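Long-range contacts in endo-1,4-b-d-mannanase (PDB 1QNR), which hydrolyses internal beta-1,4-mannosidic linkages in mannans, as a fungal endo-mannanase of glycoside hydrolase family 5: residues Gly19-Gly23 with His339-Ile343; Asn25-Cys29 with Ser40-His44; Tyr123-Phe127 with Ala139-Tyr144; Tyr155-Ile161 with Leu194-His198. All coordinates share one frame. Residue numbers count along the deposited sequence, not the author numbering.

Contact 1 of 4, residues Gly19-Gly23 with His339-Ile343; sequences GYFAG and HVDAI
An apolar strand-to-helix packing contact joins the start of the first barrel strand, 21-25, to the end of the C-terminal helix 330-343. Segments 21-23 and 339-343 run nearly antiparallel (166°), their axes 9.1 Å apart at closest approach. The register is set by A22 CA to V340 CA at 6.8 Å and Y20 CA to I343 CA at 7.2 Å. From Y20 (phi/psi -57/143) the chain passes into extended F21 (-126/152) and A22 (-109/142), so side chains alternate: the CA-to-CB bonds of Y20 and A22 point toward the helix, that of F21 away, where its ring meets F162. This is the layering of the TIM barrel fold of family 5 hydrolases, with the last helix packed outside the first strand. I343 (m, chi2 t) is central: its CD1 lies 3.7 Å from A22 CB and 3.8 Å from Y20 CD1, at the edge of the tyrosine ring, while its CG2 is 3.8 Å from Y20 O. A22 CB also meets H339 CD2 at 4.1 Å and V340 CG2 at 4.4 Å. Y20 and H339 both adopt t; Y20 CE1 is 4.4 Å from H339 NE2, and Y20 OH and H339 NE2 each hydrogen-bond to D303 OD2.

Contact 2 of 4, residues Asn25-Cys29 with Ser40-His44; sequences NCYWC and STFSH
A disulfide between residues only three apart, C26 and C29 (SG to SG 2.0 Å), presents its sulfur to a helix that follows closely in the chain. The bond closes a tight bend: from N25 (phi/psi -95/131), at the end of strand 21-25, the backbone passes through C26 (-140/70) into helical-type angles at Y27 (-56/-38), W28 (-81/-10) and C29 (-60/-34), and C29 N donates to C26 O at 3.1 Å. C26 is t and C29 is m; both CA-to-CB bonds point toward the helical segment 40-44. The closest CA pair is C29 to T41, 8.2 Å. T41 (m) directs its methyl at the bend: CG2 is 3.9 Å from C29 SG, 3.9 Å from W28 CH2 and 4.5 Å from C26 SG. W28 takes p, which brings the far end of its indole to T41, while NE1 hydrogen-bonds to W308 O. F42 (m, chi2 10°) reaches C29 SG with CE1 at 3.8 Å; the sulfur stands 5.0 Å from the ring centroid and 67° off its normal, an oblique sulfur-aromatic contact. The arrangement packs the first beta-to-alpha loop of the TIM barrel against helix 35-47, into which it leads. T41 OG1 bonds back to D37 O within its own helix, so what the helix offers the sulfur is methyl and aromatic carbon, and the interface coheres by dispersion and shape rather than by polar pairing.

Contact 3 of 4, residues Tyr123-Phe127 with Ala139-Tyr144; sequences YVNAF and AAQTQY
Two aromatic side chains four residues apart, Y123 and F127, lie on the same side of helix 119-127 and carry its packing against helix 138-155. Segments 123-127 and 139-144 cross at a signed angle of 121°, their axes 10.0 Å apart; the closest CA pair is F127 to A140, 5.9 Å. Both segments are helical, with F127 N to Y123 O at 2.8 Å and Y144 N to A140 O at 2.9 Å, and F127 (phi/psi -117/7) ends its helix. Y123 (m, chi2 84°) and F127 (m, chi2 -56°) both point CA-to-CB toward the partner. The F127 ring places CD2 3.6 Å from A140 CA and 3.8 Å from A140 CB, CD1 3.9 Å from A139 CB, and CZ 4.0 Å from Q143 CB. Small A140 permits the close approach. The Y123 ring runs on along the next turn, with CD2 4.2 Å from A140 CB, CE2 3.7 Å from A140 O, and OH 3.6 Å from Y144 CA. Q143 (t, chi2 p) points CA-to-CB toward the partner, but its NE2 turns away to Q73; Y144 (t) starts sideways and its OH bonds to L166 O. W134 meets both tyrosine rings edge-to-face. The contact joins consecutive helices of the family 5 fold. Its chemistry is ring carbon against alanine and main chain, while the polar tip of Y123 pairs with Q73, so burying the ring does not strand its hydroxyl.

Contact 4 of 4, residues Tyr155-Ile161 with Leu194-His198; sequences YANSTAI and LDSNH. With NAG (2-acetamido-2-deoxy-beta-D-glucopyranose), chain G.
Two loops, each leading from a helix into a barrel strand (161-165 and 199-201), are tied by side-chain donors to main-chain carbonyls beside an N-glycan. Segment 155-161 makes consecutive type I turns, Y155-S158 and S158-I161. The CA register pairs A156 with D195 (5.6 Å) and I161 with H198 (7.0 Å). N197 ND2 donates to A156 O (3.0 Å, 167°) and to NAG O5 (3.0 Å); H198 NE2 donates to S158 O (2.8 Å, 130°). H198 (m, chi2 120°) is oriented by D195 (t), whose OD2 accepts from H198 ND1 at 2.6 Å and also from W164, while OD1 accepts from N197 N at 2.8 Å in an Asx turn. S158 OG closes an ST turn with A160 N (3.1 Å) and bonds to E100. I161 CB sits over the imidazole face, 3.7 Å from its centroid, a CH-pi contact. NAG C1 is bonded to N157 ND2 (1.6 Å), and S196 N donates to NAG O6 (3.0 Å). Both H198 nitrogens face acceptors, consistent with a doubly protonated ring.

Contacts 1 and 2 share strand 21-25: contact 1 packs its start against the chain's final helix, and contact 2 packs the loop beyond its end against helix 35-47, with centres about 18 Å apart. Contact 1 spans most of the sequence, and the other three are nested within its loop. Contacts 3 and 4 use the two ends of helix 138-155, their centres about 26 Å apart. Contacts 2 and 3 are mostly buried and contacts 1 and 4 partly so; contact 3 lies across the chain's centre from contact 1. Contacts 1 to 3 meet mainly through apolar atoms, sulfur included in contact 2, whereas glycosylated contact 4 is hydrogen-bonded.

Contact 1 of 4, residues Gly19-Gly23 with His339-Ile343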
loop_
_atom_site.group_PDB
_atom_site.type_symbol
_atom_site.label_atom_id
_atom_site.label_comp_id
_atom_site.label_asym_id
_atom_site.label_seq_id
_atom_site.Cartn_x
_atom_site.Cartn_y
_atom_site.Cartn_z
ATOM N N GLY A 19 -14.837 -9.970 -9.043
ATOM C CA GLY A 19 -15.638 -8.749 -8.934
ATOM C C GLY A 19 -14.942 -7.632 -8.083
ATOM O O GLY A 19 -13.897 -7.888 -7.495
ATOM N N TYR A 20 -15.517 -6.456 -8.133
ATOM C CA TYR A 20 -14.992 -5.281 -7.393
ATOM C C TYR A 20 -14.895 -5.545 -5.890
ATOM O O TYR A 20 -15.760 -6.214 -5.315
ATOM C CB TYR A 20 -15.998 -4.137 -7.631
ATOM C CG TYR A 20 -15.435 -2.762 -7.181
ATOM C CD1 TYR A 20 -15.595 -2.279 -5.892
ATOM C CD2 TYR A 20 -14.788 -1.962 -8.136
ATOM C CE1 TYR A 20 -15.104 -1.011 -5.504
ATOM C CE2 TYR A 20 -14.265 -0.695 -7.783
ATOM C CZ TYR A 20 -14.424 -0.242 -6.486
ATOM O OH TYR A 20 -13.955 1.013 -6.092
ATOM N N PHE A 21 -13.819 -4.998 -5.238
ATOM C CA PHE A 21 -13.667 -5.173 -3.791
ATOM C C PHE A 21 -13.513 -3.820 -3.105
ATOM O O PHE A 21 -12.989 -2.841 -3.676
ATOM C CB PHE A 21 -12.438 -6.052 -3.446
ATOM C CG PHE A 21 -11.081 -5.377 -3.591
ATOM C CD1 PHE A 21 -10.512 -4.611 -2.582
ATOM C CD2 PHE A 21 -10.369 -5.528 -4.788
ATOM C CE1 PHE A 21 -9.280 -3.953 -2.774
ATOM C CE2 PHE A 21 -9.122 -4.895 -4.975
ATOM C CZ PHE A 21 -8.553 -4.147 -3.956
ATOM N N ALA A 22 -13.940 -3.785 -1.834
ATOM C CA ALA A 22 -13.565 -2.665 -0.936
ATOM C C ALA A 22 -12.575 -3.176 0.095
ATOM O O ALA A 22 -12.701 -4.283 0.637
ATOM C CB ALA A 22 -14.777 -2.038 -0.222
ATOM N N GLY A 23 -11.583 -2.304 0.410
ATOM C CA GLY A 23 -10.601 -2.622 1.472
ATOM C C GLY A 23 -10.251 -1.354 2.297
ATOM O O GLY A 23 -10.937 -0.335 2.166
ATOM N N HIS A 339 -21.079 1.754 1.578
ATOM C CA HIS A 339 -20.343 1.448 0.344
ATOM C C HIS A 339 -20.263 -0.026 0.092
ATOM O O HIS A 339 -20.585 -0.489 -1.056
ATOM C CB HIS A 339 -18.908 2.029 0.509
ATOM C CG HIS A 339 -18.075 1.871 -0.727
ATOM N ND1 HIS A 339 -18.540 2.130 -2.035
ATOM C CD2 HIS A 339 -16.761 1.525 -0.871
ATOM C CE1 HIS A 339 -17.542 1.944 -2.888
ATOM N NE2 HIS A 339 -16.416 1.589 -2.224
ATOM N N VAL A 340 -20.004 -0.863 1.109
ATOM C CA VAL A 340 -20.084 -2.327 0.946
ATOM C C VAL A 340 -21.504 -2.741 0.500
ATOM O O VAL A 340 -21.618 -3.615 -0.393
ATOM C CB VAL A 340 -19.677 -3.052 2.266
ATOM C CG1 VAL A 340 -19.962 -4.574 2.213
ATOM C CG2 VAL A 340 -18.162 -2.782 2.502
ATOM N N ASP A 341 -22.550 -2.081 1.016
ATOM C CA ASP A 341 -23.920 -2.485 0.581
ATOM C C ASP A 341 -24.135 -2.143 -0.873
ATOM O O ASP A 341 -24.830 -2.921 -1.576
ATOM C CB ASP A 341 -24.938 -1.829 1.525
ATOM C CG ASP A 341 -25.074 -2.444 2.906
ATOM O OD1 ASP A 341 -24.557 -3.540 3.209
ATOM O OD2 ASP A 341 -25.712 -1.695 3.703
ATOM N N ALA A 342 -23.541 -1.058 -1.396
ATOM C CA ALA A 342 -23.753 -0.689 -2.810
ATOM C C ALA A 342 -22.970 -1.605 -3.728
ATOM O O ALA A 342 -23.368 -1.823 -4.902
ATOM C CB ALA A 342 -23.286 0.752 -3.029
ATOM N N ILE A 343 -21.802 -2.139 -3.277
ATOM C CA ILE A 343 -21.045 -3.079 -4.099
ATOM C C ILE A 343 -21.792 -4.401 -4.236
ATOM O O ILE A 343 -21.817 -4.988 -5.320
ATOM C CB ILE A 343 -19.648 -3.306 -3.413
ATOM C CG1 ILE A 343 -18.833 -2.016 -3.520
ATOM C CG2 ILE A 343 -18.901 -4.500 -4.012
ATOM C CD1 ILE A 343 -17.578 -2.016 -2.611
#

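Contact 2 of 4, residues Asn25-Cys29 with Ser40-His44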
loop_
_atom_site.group_PDB
_atom_site.type_symbol
_atom_site.label_atom_id
_atom_site.label_comp_id
_atom_site.label_asym_id
_atom_site.label_seq_id
_atom_site.Cartn_x
_atom_site.Cartn_y
_atom_site.Cartn_z
ATOM N N ASN A 25 -6.746 0.828 4.596
ATOM C CA ASN A 25 -5.352 0.919 5.024
ATOM C C ASN A 25 -5.251 0.818 6.536
ATOM O O ASN A 25 -6.049 1.468 7.273
ATOM C CB ASN A 25 -4.723 2.312 4.631
ATOM C CG ASN A 25 -4.435 2.322 3.141
ATOM O OD1 ASN A 25 -3.357 1.929 2.637
ATOM N ND2 ASN A 25 -5.405 2.782 2.310
ATOM N N CYS A 26 -4.350 -0.040 7.030
ATOM C CA CYS A 26 -4.066 -0.190 8.473
ATOM C C CYS A 26 -2.582 -0.359 8.674
ATOM O O CYS A 26 -2.043 -1.447 8.967
ATOM C CB CYS A 26 -4.859 -1.384 9.035
ATOM S SG CYS A 26 -4.647 -1.479 10.894
ATOM N N TYR A 27 -1.796 0.734 8.452
ATOM C CA TYR A 27 -0.329 0.612 8.480
ATOM C C TYR A 27 0.132 0.041 9.808
ATOM O O TYR A 27 1.109 -0.753 9.843
ATOM C CB TYR A 27 0.410 1.951 8.145
ATOM C CG TYR A 27 0.468 2.943 9.301
ATOM C CD1 TYR A 27 1.508 2.843 10.257
ATOM C CD2 TYR A 27 -0.473 3.944 9.423
ATOM C CE1 TYR A 27 1.510 3.742 11.341
ATOM C CE2 TYR A 27 -0.462 4.850 10.484
ATOM C CZ TYR A 27 0.557 4.720 11.411
ATOM O OH TYR A 27 0.599 5.634 12.498
ATOM N N TRP A 28 -0.571 0.475 10.855
ATOM C CA TRP A 28 -0.137 0.287 12.247
ATOM C C TRP A 28 -0.471 -1.110 12.763
ATOM O O TRP A 28 0.068 -1.579 13.806
ATOM C CB TRP A 28 -0.825 1.390 13.109
ATOM C CG TRP A 28 -2.314 1.554 12.884
ATOM C CD1 TRP A 28 -2.905 2.509 12.093
ATOM C CD2 TRP A 28 -3.420 0.759 13.435
ATOM N NE1 TRP A 28 -4.311 2.322 12.092
ATOM C CE2 TRP A 28 -4.626 1.263 12.917
ATOM C CE3 TRP A 28 -3.494 -0.361 14.325
ATOM C CZ2 TRP A 28 -5.915 0.795 13.257
ATOM C CZ3 TRP A 28 -4.784 -0.870 14.618
ATOM C CH2 TRP A 28 -5.946 -0.292 14.081
ATOM N N CYS A 29 -1.270 -1.869 11.991
ATOM C CA CYS A 29 -1.591 -3.236 12.401
ATOM C C CYS A 29 -0.335 -4.109 12.538
ATOM O O CYS A 29 -0.157 -4.979 13.419
ATOM C CB CYS A 29 -2.534 -3.830 11.269
ATOM S SG CYS A 29 -4.360 -3.402 11.427
ATOM N N SER A 40 -8.963 -8.486 17.333
ATOM C CA SER A 40 -10.208 -7.705 17.373
ATOM C C SER A 40 -10.315 -6.769 16.176
ATOM O O SER A 40 -11.398 -6.598 15.602
ATOM C CB SER A 40 -10.371 -6.953 18.714
ATOM O OG SER A 40 -9.283 -6.083 18.990
ATOM N N THR A 41 -9.211 -6.168 15.753
ATOM C CA THR A 41 -9.235 -5.241 14.614
ATOM C C THR A 41 -9.611 -5.993 13.321
ATOM O O THR A 41 -10.482 -5.546 12.540
ATOM C CB THR A 41 -7.841 -4.593 14.472
ATOM O OG1 THR A 41 -7.525 -3.884 15.713
ATOM C CG2 THR A 41 -7.812 -3.571 13.311
ATOM N N PHE A 42 -8.970 -7.162 13.075
ATOM C CA PHE A 42 -9.317 -7.930 11.860
ATOM C C PHE A 42 -10.712 -8.518 11.950
ATOM O O PHE A 42 -11.396 -8.636 10.878
ATOM C CB PHE A 42 -8.226 -8.988 11.580
ATOM C CG PHE A 42 -7.005 -8.452 10.890
ATOM C CD1 PHE A 42 -6.736 -7.096 10.683
ATOM C CD2 PHE A 42 -6.096 -9.380 10.365
ATOM C CE1 PHE A 42 -5.597 -6.654 9.957
ATOM C CE2 PHE A 42 -4.980 -8.956 9.678
ATOM C CZ PHE A 42 -4.719 -7.591 9.469
ATOM N N SER A 43 -11.213 -8.855 13.141
ATOM C CA SER A 43 -12.627 -9.285 13.238
ATOM C C SER A 43 -13.548 -8.185 12.752
ATOM O O SER A 43 -14.500 -8.358 11.969
ATOM C CB SER A 43 -12.951 -9.732 14.706
ATOM O OG SER A 43 -14.354 -10.137 14.784
ATOM N N HIS A 44 -13.314 -6.914 13.135
ATOM C CA HIS A 44 -14.161 -5.767 12.750
ATOM C C HIS A 44 -14.080 -5.442 11.259
ATOM O O HIS A 44 -15.091 -5.140 10.603
ATOM C CB HIS A 44 -13.704 -4.535 13.565
ATOM C CG HIS A 44 -13.833 -4.711 15.039
ATOM N ND1 HIS A 44 -13.135 -3.880 15.891
ATOM C CD2 HIS A 44 -14.544 -5.556 15.857
ATOM C CE1 HIS A 44 -13.354 -4.212 17.165
ATOM N NE2 HIS A 44 -14.216 -5.232 17.179
#

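Contact 3 of 4, residues Tyr123-Phe127 with Ala139-Tyr144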
loop_
_atom_site.group_PDB
_atom_site.type_symbol
_atom_site.label_atom_id
_atom_site.label_comp_id
_atom_site.label_asym_id
_atom_site.label_seq_id
_atom_site.Cartn_x
_atom_site.Cartn_y
_atom_site.Cartn_z
ATOM N N TYR A 123 18.195 4.497 4.812
ATOM C CA TYR A 123 19.242 3.985 3.910
ATOM C C TYR A 123 20.259 5.064 3.599
ATOM O O TYR A 123 21.484 4.727 3.584
ATOM C CB TYR A 123 18.555 3.443 2.654
ATOM C CG TYR A 123 17.809 2.144 2.731
ATOM C CD1 TYR A 123 16.481 2.119 3.175
ATOM C CD2 TYR A 123 18.398 0.902 2.361
ATOM C CE1 TYR A 123 15.764 0.925 3.262
ATOM C CE2 TYR A 123 17.705 -0.304 2.431
ATOM C CZ TYR A 123 16.376 -0.264 2.851
ATOM O OH TYR A 123 15.688 -1.471 2.906
ATOM N N VAL A 124 19.862 6.317 3.339
ATOM C CA VAL A 124 20.841 7.385 3.061
ATOM C C VAL A 124 21.751 7.588 4.275
ATOM O O VAL A 124 22.992 7.743 4.105
ATOM C CB VAL A 124 20.066 8.706 2.754
ATOM C CG1 VAL A 124 20.992 9.928 2.745
ATOM C CG2 VAL A 124 19.338 8.527 1.415
ATOM N N ASN A 125 21.250 7.530 5.481
ATOM C CA ASN A 125 22.130 7.695 6.673
ATOM C C ASN A 125 23.208 6.589 6.721
ATOM O O ASN A 125 24.349 6.882 7.173
ATOM C CB ASN A 125 21.281 7.590 7.973
ATOM C CG ASN A 125 20.431 8.805 8.261
ATOM O OD1 ASN A 125 20.681 9.898 7.720
ATOM N ND2 ASN A 125 19.406 8.633 9.103
ATOM N N ALA A 126 22.885 5.351 6.318
ATOM C CA ALA A 126 23.839 4.265 6.403
ATOM C C ALA A 126 24.759 4.197 5.184
ATOM O O ALA A 126 25.935 3.815 5.351
ATOM C CB ALA A 126 23.114 2.909 6.457
ATOM N N PHE A 127 24.268 4.445 3.969
ATOM C CA PHE A 127 24.985 4.164 2.721
ATOM C C PHE A 127 25.283 5.398 1.926
ATOM O O PHE A 127 25.826 5.230 0.785
ATOM C CB PHE A 127 24.118 3.147 1.906
ATOM C CG PHE A 127 23.775 1.888 2.694
ATOM C CD1 PHE A 127 24.737 1.078 3.260
ATOM C CD2 PHE A 127 22.422 1.562 2.887
ATOM C CE1 PHE A 127 24.415 -0.065 3.969
ATOM C CE2 PHE A 127 22.089 0.454 3.633
ATOM C CZ PHE A 127 23.074 -0.350 4.183
ATOM N N ALA A 139 25.263 -0.216 -2.476
ATOM C CA ALA A 139 25.143 -0.776 -1.118
ATOM C C ALA A 139 23.704 -0.664 -0.627
ATOM O O ALA A 139 23.204 -1.614 0.027
ATOM C CB ALA A 139 26.084 -0.013 -0.195
ATOM N N ALA A 140 23.012 0.449 -0.917
ATOM C CA ALA A 140 21.593 0.559 -0.423
ATOM C C ALA A 140 20.713 -0.458 -1.136
ATOM O O ALA A 140 19.854 -1.096 -0.445
ATOM C CB ALA A 140 21.073 1.991 -0.683
ATOM N N GLN A 141 20.862 -0.616 -2.463
ATOM C CA GLN A 141 19.980 -1.571 -3.180
ATOM C C GLN A 141 20.312 -3.018 -2.805
ATOM O O GLN A 141 19.389 -3.835 -2.765
ATOM C CB GLN A 141 20.123 -1.342 -4.709
ATOM C CG GLN A 141 19.478 -0.025 -5.182
ATOM C CD GLN A 141 17.991 0.072 -4.796
ATOM O OE1 GLN A 141 17.203 -0.847 -5.075
ATOM N NE2 GLN A 141 17.645 1.198 -4.144
ATOM N N THR A 142 21.617 -3.329 -2.515
ATOM C CA THR A 142 21.958 -4.675 -2.087
ATOM C C THR A 142 21.291 -5.032 -0.768
ATOM O O THR A 142 20.682 -6.119 -0.593
ATOM C CB THR A 142 23.498 -4.812 -1.948
ATOM O OG1 THR A 142 24.000 -4.681 -3.305
ATOM C CG2 THR A 142 23.902 -6.199 -1.444
ATOM N N GLN A 143 21.262 -4.114 0.213
ATOM C CA GLN A 143 20.546 -4.356 1.471
ATOM C C GLN A 143 19.035 -4.343 1.299
ATOM O O GLN A 143 18.371 -5.256 1.883
ATOM C CB GLN A 143 21.010 -3.368 2.578
ATOM C CG GLN A 143 20.459 -3.730 3.946
ATOM C CD GLN A 143 20.895 -5.072 4.488
ATOM O OE1 GLN A 143 22.036 -5.521 4.235
ATOM N NE2 GLN A 143 20.061 -5.792 5.260
ATOM N N TYR A 144 18.458 -3.444 0.518
ATOM C CA TYR A 144 16.998 -3.452 0.231
ATOM C C TYR A 144 16.602 -4.812 -0.341
ATOM O O TYR A 144 15.545 -5.385 0.070
ATOM C CB TYR A 144 16.635 -2.301 -0.714
ATOM C CG TYR A 144 15.238 -2.339 -1.312
ATOM C CD1 TYR A 144 14.087 -2.000 -0.559
ATOM C CD2 TYR A 144 15.068 -2.642 -2.671
ATOM C CE1 TYR A 144 12.815 -2.060 -1.142
ATOM C CE2 TYR A 144 13.795 -2.657 -3.269
ATOM C CZ TYR A 144 12.671 -2.397 -2.474
ATOM O OH TYR A 144 11.437 -2.441 -3.141
#

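Contact 4 of 4, residues Tyr155-Ile161 with Leu194-His198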
loop_
_atom_site.group_PDB
_atom_site.type_symbol
_atom_site.label_atom_id
_atom_site.label_comp_id
_atom_site.label_asym_id
_atom_site.label_seq_id
_atom_site.Cartn_x
_atom_site.Cartn_y
_atom_site.Cartn_z
ATOM N N TYR A 155 6.379 -15.662 3.464
ATOM C CA TYR A 155 4.939 -15.790 3.183
ATOM C C TYR A 155 4.694 -16.175 1.728
ATOM O O TYR A 155 3.551 -16.102 1.243
ATOM C CB TYR A 155 4.189 -14.472 3.492
ATOM C CG TYR A 155 4.640 -13.821 4.805
ATOM C CD1 TYR A 155 4.491 -14.495 6.010
ATOM C CD2 TYR A 155 5.150 -12.523 4.827
ATOM C CE1 TYR A 155 4.947 -13.954 7.227
ATOM C CE2 TYR A 155 5.580 -11.983 6.044
ATOM C CZ TYR A 155 5.448 -12.659 7.221
ATOM O OH TYR A 155 5.873 -12.039 8.393
ATOM N N ALA A 156 5.751 -16.578 0.969
ATOM C CA ALA A 156 5.612 -16.865 -0.475
ATOM C C ALA A 156 4.539 -17.884 -0.798
ATOM O O ALA A 156 3.920 -17.821 -1.899
ATOM C CB ALA A 156 6.967 -17.310 -1.109
ATOM N N ASN A 157 4.219 -18.861 0.109
ATOM C CA ASN A 157 3.216 -19.853 -0.180
ATOM C C ASN A 157 1.915 -19.696 0.618
ATOM O O ASN A 157 1.005 -20.577 0.602
ATOM C CB ASN A 157 3.750 -21.287 0.056
ATOM C CG ASN A 157 4.983 -21.535 -0.772
ATOM O OD1 ASN A 157 6.153 -21.122 -0.564
ATOM N ND2 ASN A 157 4.767 -22.294 -1.885
ATOM N N SER A 158 1.778 -18.534 1.258
ATOM C CA SER A 158 0.539 -18.214 1.970
ATOM C C SER A 158 -0.531 -17.671 1.016
ATOM O O SER A 158 -0.231 -16.745 0.207
ATOM C CB SER A 158 0.815 -17.128 3.085
ATOM O OG SER A 158 -0.508 -16.731 3.640
ATOM N N THR A 159 -1.797 -18.079 1.115
ATOM C CA THR A 159 -2.856 -17.523 0.285
ATOM C C THR A 159 -3.402 -16.181 0.849
ATOM O O THR A 159 -4.205 -15.565 0.151
ATOM C CB THR A 159 -4.025 -18.511 0.103
ATOM O OG1 THR A 159 -4.489 -18.902 1.378
ATOM C CG2 THR A 159 -3.566 -19.776 -0.662
ATOM N N ALA A 160 -2.857 -15.689 1.958
ATOM C CA ALA A 160 -3.336 -14.381 2.467
ATOM C C ALA A 160 -2.644 -13.203 1.849
ATOM O O ALA A 160 -3.054 -12.090 2.202
ATOM C CB ALA A 160 -3.163 -14.380 4.009
ATOM N N ILE A 161 -1.635 -13.313 1.008
ATOM C CA ILE A 161 -1.025 -12.142 0.351
ATOM C C ILE A 161 -1.763 -11.738 -0.898
ATOM O O ILE A 161 -1.910 -12.544 -1.853
ATOM C CB ILE A 161 0.450 -12.421 0.050
ATOM C CG1 ILE A 161 1.208 -12.962 1.286
ATOM C CG2 ILE A 161 1.137 -11.162 -0.542
ATOM C CD1 ILE A 161 1.215 -12.007 2.494
ATOM N N LEU A 194 11.510 -14.810 -6.721
ATOM C CA LEU A 194 11.403 -15.389 -5.400
ATOM C C LEU A 194 10.033 -16.019 -5.135
ATOM O O LEU A 194 9.901 -16.813 -4.156
ATOM C CB LEU A 194 11.527 -14.271 -4.305
ATOM C CG LEU A 194 12.879 -13.530 -4.340
ATOM C CD1 LEU A 194 12.857 -12.411 -3.281
ATOM C CD2 LEU A 194 14.019 -14.514 -3.955
ATOM N N ASP A 195 9.006 -15.673 -5.908
ATOM C CA ASP A 195 7.616 -16.058 -5.618
ATOM C C ASP A 195 6.775 -15.964 -6.915
ATOM O O ASP A 195 6.578 -14.838 -7.451
ATOM C CB ASP A 195 7.041 -15.136 -4.522
ATOM C CG ASP A 195 5.558 -15.272 -4.213
ATOM O OD1 ASP A 195 4.789 -15.973 -4.895
ATOM O OD2 ASP A 195 5.156 -14.698 -3.123
ATOM N N SER A 196 6.404 -17.119 -7.504
ATOM C CA SER A 196 5.561 -17.075 -8.717
ATOM C C SER A 196 4.055 -17.180 -8.456
ATOM O O SER A 196 3.190 -17.263 -9.355
ATOM C CB SER A 196 5.942 -18.220 -9.673
ATOM O OG SER A 196 5.759 -19.513 -9.066
ATOM N N ASN A 197 3.644 -17.194 -7.149
ATOM C CA ASN A 197 2.276 -17.324 -6.789
ATOM C C ASN A 197 1.520 -15.995 -6.709
ATOM O O ASN A 197 0.308 -15.985 -6.879
ATOM C CB ASN A 197 2.136 -17.992 -5.389
ATOM C CG ASN A 197 2.768 -19.369 -5.330
ATOM O OD1 ASN A 197 2.584 -20.174 -6.242
ATOM N ND2 ASN A 197 3.588 -19.581 -4.255
ATOM N N HIS A 198 2.236 -14.898 -6.412
ATOM C CA HIS A 198 1.549 -13.612 -6.045
ATOM C C HIS A 198 1.754 -12.463 -7.005
ATOM O O HIS A 198 2.767 -12.371 -7.750
ATOM C CB HIS A 198 2.068 -13.160 -4.642
ATOM C CG HIS A 198 1.654 -14.103 -3.528
ATOM N ND1 HIS A 198 2.591 -14.781 -2.726
ATOM C CD2 HIS A 198 0.389 -14.419 -3.088
ATOM C CE1 HIS A 198 1.842 -15.479 -1.836
ATOM N NE2 HIS A 198 0.521 -15.333 -2.059
HETATM C C1 NAG G . 5.865 -22.695 -2.996
HETATM C C2 NAG G . 5.729 -24.162 -3.373
HETATM C C3 NAG G . 6.777 -24.360 -4.469
HETATM C C4 NAG G . 6.557 -23.373 -5.639
HETATM C C5 NAG G . 6.602 -21.905 -5.125
HETATM C C6 NAG G . 6.283 -20.892 -6.220
HETATM C C7 NAG G . 5.315 -26.005 -1.796
HETATM C C8 NAG G . 5.892 -26.807 -0.674
HETATM N N2 NAG G . 6.087 -24.929 -2.143
HETATM O O3 NAG G . 6.625 -25.712 -4.955
HETATM O O4 NAG G . 7.664 -23.533 -6.598
HETATM O O5 NAG G . 5.585 -21.805 -4.111
HETATM O O6 NAG G . 6.589 -19.541 -5.702
HETATM O O7 NAG G . 4.335 -26.282 -2.416
#